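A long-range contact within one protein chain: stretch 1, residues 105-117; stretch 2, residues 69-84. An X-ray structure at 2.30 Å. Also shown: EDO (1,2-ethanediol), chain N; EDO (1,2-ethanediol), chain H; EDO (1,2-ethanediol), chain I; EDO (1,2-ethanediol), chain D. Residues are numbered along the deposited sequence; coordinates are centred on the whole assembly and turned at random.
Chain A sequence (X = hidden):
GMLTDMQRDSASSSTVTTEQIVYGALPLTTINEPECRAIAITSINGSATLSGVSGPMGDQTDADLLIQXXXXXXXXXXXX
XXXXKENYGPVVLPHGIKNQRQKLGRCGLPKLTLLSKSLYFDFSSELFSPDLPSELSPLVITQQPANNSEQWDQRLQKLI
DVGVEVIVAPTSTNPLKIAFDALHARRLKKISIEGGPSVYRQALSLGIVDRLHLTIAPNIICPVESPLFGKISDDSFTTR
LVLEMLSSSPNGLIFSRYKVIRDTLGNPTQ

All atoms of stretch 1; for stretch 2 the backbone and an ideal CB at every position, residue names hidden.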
# COMPACT_ATOMS: atom_id res chain seq x y z
N GLY A 105 -2.37 11.85 -36.19
CA GLY A 105 -1.24 12.72 -36.43
C GLY A 105 -0.17 12.63 -35.36
O GLY A 105 0.60 13.57 -35.17
N ARG A 106 -0.11 11.49 -34.68
CA ARG A 106 0.88 11.29 -33.64
C ARG A 106 1.94 10.32 -34.10
O ARG A 106 1.68 9.45 -34.91
CB ARG A 106 0.22 10.77 -32.38
CG ARG A 106 -0.49 11.84 -31.62
CD ARG A 106 -0.27 11.71 -30.13
NE ARG A 106 -1.10 10.64 -29.57
CZ ARG A 106 -0.89 10.04 -28.41
NH1 ARG A 106 0.15 10.37 -27.64
NH2 ARG A 106 -1.72 9.09 -28.01
N CYS A 107 3.15 10.48 -33.56
CA CYS A 107 4.22 9.56 -33.81
C CYS A 107 3.73 8.19 -33.38
O CYS A 107 3.00 8.07 -32.39
CB CYS A 107 5.46 9.93 -33.00
SG CYS A 107 6.80 8.67 -33.15
N GLY A 108 4.12 7.16 -34.12
CA GLY A 108 3.59 5.82 -33.89
C GLY A 108 3.84 5.31 -32.49
O GLY A 108 2.98 4.68 -31.90
N LEU A 109 5.04 5.60 -31.98
CA LEU A 109 5.51 5.13 -30.69
C LEU A 109 5.97 6.28 -29.78
O LEU A 109 6.60 7.23 -30.24
CB LEU A 109 6.69 4.19 -30.88
CG LEU A 109 6.33 2.90 -31.63
CD1 LEU A 109 7.53 2.38 -32.39
CD2 LEU A 109 5.75 1.85 -30.67
N PRO A 110 5.68 6.18 -28.48
CA PRO A 110 6.23 7.17 -27.56
C PRO A 110 7.74 7.05 -27.43
O PRO A 110 8.30 5.98 -27.59
CB PRO A 110 5.57 6.80 -26.22
CG PRO A 110 5.26 5.35 -26.35
CD PRO A 110 4.87 5.16 -27.78
N LYS A 111 8.39 8.17 -27.10
CA LYS A 111 9.82 8.21 -26.90
C LYS A 111 10.15 7.64 -25.55
O LYS A 111 9.69 8.13 -24.51
CB LYS A 111 10.33 9.66 -26.98
CG LYS A 111 11.85 9.82 -26.98
CD LYS A 111 12.45 9.28 -28.26
CE LYS A 111 13.97 9.48 -28.36
NZ LYS A 111 14.48 8.89 -29.64
N LEU A 112 10.99 6.61 -25.55
CA LEU A 112 11.51 6.07 -24.30
C LEU A 112 12.65 6.93 -23.80
O LEU A 112 13.64 7.13 -24.50
CB LEU A 112 11.99 4.63 -24.50
CG LEU A 112 12.49 3.87 -23.29
CD1 LEU A 112 11.41 3.77 -22.18
CD2 LEU A 112 12.98 2.49 -23.74
N THR A 113 12.51 7.39 -22.56
CA THR A 113 13.46 8.30 -21.91
C THR A 113 13.99 7.64 -20.64
O THR A 113 13.23 7.28 -19.73
CB THR A 113 12.81 9.66 -21.56
OG1 THR A 113 12.20 10.19 -22.74
CG2 THR A 113 13.84 10.68 -21.03
N LEU A 114 15.31 7.46 -20.61
CA LEU A 114 15.95 6.69 -19.57
C LEU A 114 16.80 7.60 -18.74
O LEU A 114 17.63 8.34 -19.28
CB LEU A 114 16.86 5.61 -20.18
CG LEU A 114 16.18 4.55 -21.04
CD1 LEU A 114 17.28 3.64 -21.63
CD2 LEU A 114 15.13 3.74 -20.23
N LEU A 115 16.54 7.57 -17.43
CA LEU A 115 17.27 8.37 -16.47
C LEU A 115 18.38 7.52 -15.87
O LEU A 115 18.14 6.49 -15.25
CB LEU A 115 16.32 8.83 -15.37
CG LEU A 115 15.05 9.56 -15.80
CD1 LEU A 115 14.29 10.05 -14.56
CD2 LEU A 115 15.33 10.71 -16.71
N SER A 116 19.62 7.97 -16.04
CA SER A 116 20.78 7.19 -15.64
C SER A 116 21.90 8.07 -15.17
O SER A 116 22.56 8.76 -15.98
CB SER A 116 21.28 6.34 -16.83
OG SER A 116 22.45 5.62 -16.46
N LYS A 117 22.17 8.03 -13.88
CA LYS A 117 23.31 8.78 -13.39
C LYS A 117 24.63 8.08 -13.68
O LYS A 117 25.61 8.74 -13.95
CB LYS A 117 23.13 9.14 -11.90
CG LYS A 117 21.95 10.15 -11.67
CD LYS A 117 21.95 10.78 -10.28
CE LYS A 117 20.53 11.10 -9.80
NZ LYS A 117 20.51 12.08 -8.66
N UNK A 69 -1.51 2.67 -21.57
CA UNK A 69 -0.99 3.98 -21.13
C UNK A 69 0.17 4.43 -22.01
O UNK A 69 0.28 5.61 -22.34
CB UNK A 69 -0.54 3.92 -19.67
N UNK A 70 0.98 3.49 -22.44
CA UNK A 70 1.98 3.75 -23.47
C UNK A 70 1.38 4.24 -24.78
O UNK A 70 1.98 5.07 -25.45
CB UNK A 70 2.79 2.48 -23.73
N UNK A 71 0.21 3.73 -25.14
CA UNK A 71 -0.50 4.19 -26.31
C UNK A 71 -1.03 5.60 -26.18
O UNK A 71 -1.26 6.27 -27.18
CB UNK A 71 -1.66 3.24 -26.62
N UNK A 72 -1.26 6.02 -24.94
CA UNK A 72 -1.68 7.38 -24.57
C UNK A 72 -0.51 8.35 -24.59
O UNK A 72 -0.69 9.52 -24.89
CB UNK A 72 -2.33 7.38 -23.18
N UNK A 73 0.68 7.85 -24.25
CA UNK A 73 1.86 8.66 -23.98
C UNK A 73 2.56 9.15 -25.25
O UNK A 73 2.62 8.45 -26.26
CB UNK A 73 2.85 7.86 -23.13
N UNK A 74 3.13 10.35 -25.15
CA UNK A 74 4.11 10.85 -26.11
C UNK A 74 5.52 10.45 -25.72
O UNK A 74 6.39 10.27 -26.59
CB UNK A 74 4.01 12.37 -26.23
N UNK A 75 5.75 10.32 -24.42
CA UNK A 75 7.06 9.87 -23.88
C UNK A 75 6.87 9.02 -22.64
O UNK A 75 5.88 9.15 -21.91
CB UNK A 75 7.95 11.07 -23.55
N UNK A 76 7.84 8.16 -22.40
CA UNK A 76 7.89 7.32 -21.23
C UNK A 76 9.16 7.73 -20.51
O UNK A 76 10.22 7.85 -21.13
CB UNK A 76 7.86 5.83 -21.58
N UNK A 77 9.06 7.98 -19.21
CA UNK A 77 10.20 8.28 -18.38
C UNK A 77 10.32 7.17 -17.36
O UNK A 77 9.36 6.81 -16.69
CB UNK A 77 10.07 9.65 -17.71
N UNK A 78 11.51 6.59 -17.29
CA UNK A 78 11.77 5.48 -16.39
C UNK A 78 13.25 5.51 -15.99
O UNK A 78 14.11 5.88 -16.78
CB UNK A 78 11.40 4.15 -17.04
N UNK A 79 13.54 5.15 -14.74
CA UNK A 79 14.92 5.02 -14.30
C UNK A 79 15.58 3.85 -15.00
O UNK A 79 14.99 2.78 -15.15
CB UNK A 79 14.99 4.85 -12.78
N UNK A 80 16.82 4.04 -15.42
CA UNK A 80 17.54 3.01 -16.18
C UNK A 80 17.56 1.64 -15.46
O UNK A 80 17.44 0.60 -16.11
CB UNK A 80 18.97 3.48 -16.44
N UNK A 81 17.72 1.63 -14.14
CA UNK A 81 17.84 0.38 -13.39
C UNK A 81 16.54 -0.38 -13.33
O UNK A 81 16.54 -1.60 -13.41
CB UNK A 81 18.33 0.66 -11.97
N UNK A 82 15.43 0.35 -13.21
CA UNK A 82 14.11 -0.26 -13.38
C UNK A 82 13.90 -0.83 -14.78
O UNK A 82 13.53 -1.99 -14.94
CB UNK A 82 13.02 0.77 -13.08
N UNK A 83 14.15 -0.02 -15.80
CA UNK A 83 14.19 -0.51 -17.18
C UNK A 83 15.04 -1.79 -17.36
O UNK A 83 14.66 -2.75 -18.05
CB UNK A 83 14.74 0.59 -18.09
N UNK A 84 16.20 -1.79 -16.72
CA UNK A 84 17.08 -2.93 -16.75
C UNK A 84 16.44 -4.13 -16.06
O UNK A 84 16.34 -5.19 -16.65
CB UNK A 84 18.42 -2.58 -16.09
C1 EDO N . 18.66 4.60 -12.42
O1 EDO N . 17.37 4.08 -12.06
C2 EDO N . 18.75 6.08 -12.05
O2 EDO N . 20.11 6.52 -12.19
C1 EDO H . 17.59 -1.01 -20.05
O1 EDO H . 18.53 -1.67 -20.92
C2 EDO H . 18.12 0.39 -19.69
O2 EDO H . 18.58 0.54 -18.33
C1 EDO I . 10.11 8.81 -30.65
O1 EDO I . 9.23 7.68 -30.67
C2 EDO I . 9.69 9.92 -31.62
O2 EDO I . 9.11 11.06 -30.93
C1 EDO D . 14.47 4.52 -9.10
O1 EDO D . 14.21 3.38 -8.27
C2 EDO D . 14.74 4.36 -10.62
O2 EDO D . 14.70 3.06 -11.21

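Position 69 lies in a helix, beyond reach of stretch 1, which leaves its identity open; it is Leu-69. At 70 the CA-to-CB bond points sideways, 4.6 Å from its ideal CB to CG of Pro-110, so any long chain with an aliphatic stem could pass the proline ring. The residue is Arg-70, whose guanidinium is bonded elsewhere in the structure. Positions 71 and 72 point away, and stretch 1 sets no demand on the side chain at either, so many types would do; they are Gly-71 and Trp-72. NH1 of Arg-106 donates to O of Trp-72 at 3.0 Å.

At 73 the ideal CB stands 4.3 Å from CB of Pro-110, which favours a small apolar group. Ala-73 fits, its CB 4.2 Å from CB of Pro-110.

Position 74 begins by pointing away, yet its ideal CB is 4.6 Å from NH1 of Arg-106. A short acid would answer the charge. Asp-74 bends back in rotamer m, and its OD1 forms a salt bridge with NH1 of Arg-106 at 2.7 Å. Its backbone O accepts from N of Lys-111 at 2.9 Å, opening the parallel strand pairing.

From 75 to 78 the side chains alternate between the two faces of the sheet. At 75, on the face of Lys-111 and Thr-113, alanine fits and a larger chain is not excluded; it is Ala-75.

Position 76 looks to the face of Leu-112, whose CD1 is 4.1 Å from the ideal CB; leucine, valine or isoleucine would suit. Ile-76 bridges two neighbours: CG2 reaches CD1 of Leu-112 at 3.9 Å, and CD1 reaches CG of Pro-110 at 3.7 Å.

At 77, beside Thr-113 and Leu-115, a branched apolar chain is apt. Val-77 places CG1 3.8 Å from CD1 of Leu-115.

Position 78 faces the methyls of Leu-112 and Leu-114, again inviting an aliphatic group. CG1 of Val-78 packs 3.5 Å from CD2 of Leu-114.

Position 79 is the N-cap of the next helix, where small polar residues and glycine are common; it is Gly-79.

At 80 the CB runs past the end of stretch 1, and several types could fit. Ala-80 donates its N to O of Leu-115 at 2.8 Å, and its CB meets CB of Ser-116 at 3.7 Å.

Positions 81, 82 and 84 make no contact with stretch 1, which leaves their identity open; they are Glu-81, Thr-82 and Arg-84. At 83 the CB points toward Leu-114, and a small apolar group suffices; CB of Ala-83 touches CD2 of Leu-114 at 3.8 Å.

Stretch 2 (69-84) LRGWADAIVVGAETAR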
# COMPACT_ATOMS: atom_id res chain seq x y z
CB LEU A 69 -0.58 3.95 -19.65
CG LEU A 69 -0.25 5.33 -19.02
CD1 LEU A 69 -1.41 6.33 -19.08
CD2 LEU A 69 0.26 5.20 -17.60
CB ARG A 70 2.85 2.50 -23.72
CG ARG A 70 3.88 2.28 -22.62
CD ARG A 70 4.80 1.11 -22.93
NE ARG A 70 5.95 1.16 -22.03
CZ ARG A 70 7.14 0.64 -22.29
NH1 ARG A 70 7.37 -0.03 -23.41
NH2 ARG A 70 8.12 0.79 -21.42
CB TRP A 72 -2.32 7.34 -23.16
CG TRP A 72 -2.43 8.64 -22.44
CD1 TRP A 72 -3.51 9.47 -22.42
CD2 TRP A 72 -1.44 9.24 -21.60
NE1 TRP A 72 -3.26 10.56 -21.62
CE2 TRP A 72 -1.99 10.45 -21.10
CE3 TRP A 72 -0.14 8.88 -21.20
CZ2 TRP A 72 -1.28 11.30 -20.25
CZ3 TRP A 72 0.57 9.73 -20.37
CH2 TRP A 72 -0.00 10.92 -19.90
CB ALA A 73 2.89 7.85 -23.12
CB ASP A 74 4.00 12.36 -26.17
CG ASP A 74 2.64 12.80 -26.65
OD1 ASP A 74 2.19 12.21 -27.65
OD2 ASP A 74 2.03 13.72 -26.07
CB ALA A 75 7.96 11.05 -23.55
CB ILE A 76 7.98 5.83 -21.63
CG1 ILE A 76 6.74 5.41 -22.42
CG2 ILE A 76 8.17 4.92 -20.44
CD1 ILE A 76 6.96 4.20 -23.32
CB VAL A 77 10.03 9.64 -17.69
CG1 VAL A 77 11.08 9.86 -16.64
CG2 VAL A 77 10.03 10.78 -18.74
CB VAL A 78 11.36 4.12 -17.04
CG1 VAL A 78 12.27 3.79 -18.22
CG2 VAL A 78 11.35 2.97 -16.01
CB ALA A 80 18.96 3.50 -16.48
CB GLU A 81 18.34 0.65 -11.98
CG GLU A 81 18.64 -0.60 -11.11
CD GLU A 81 19.57 -1.67 -11.75
OE1 GLU A 81 20.24 -1.44 -12.78
OE2 GLU A 81 19.61 -2.78 -11.19
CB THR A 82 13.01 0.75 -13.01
OG1 THR A 82 13.08 0.98 -11.60
CG2 THR A 82 11.64 0.22 -13.32
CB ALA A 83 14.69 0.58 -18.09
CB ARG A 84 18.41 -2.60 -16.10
CG ARG A 84 19.48 -3.56 -16.53
CD ARG A 84 20.72 -3.46 -15.67
NE ARG A 84 20.42 -3.74 -14.28
CZ ARG A 84 20.23 -4.96 -13.79
NH1 ARG A 84 20.34 -6.05 -14.57
NH2 ARG A 84 19.93 -5.10 -12.50
O HOH W 1 5.94 9.83 -29.85
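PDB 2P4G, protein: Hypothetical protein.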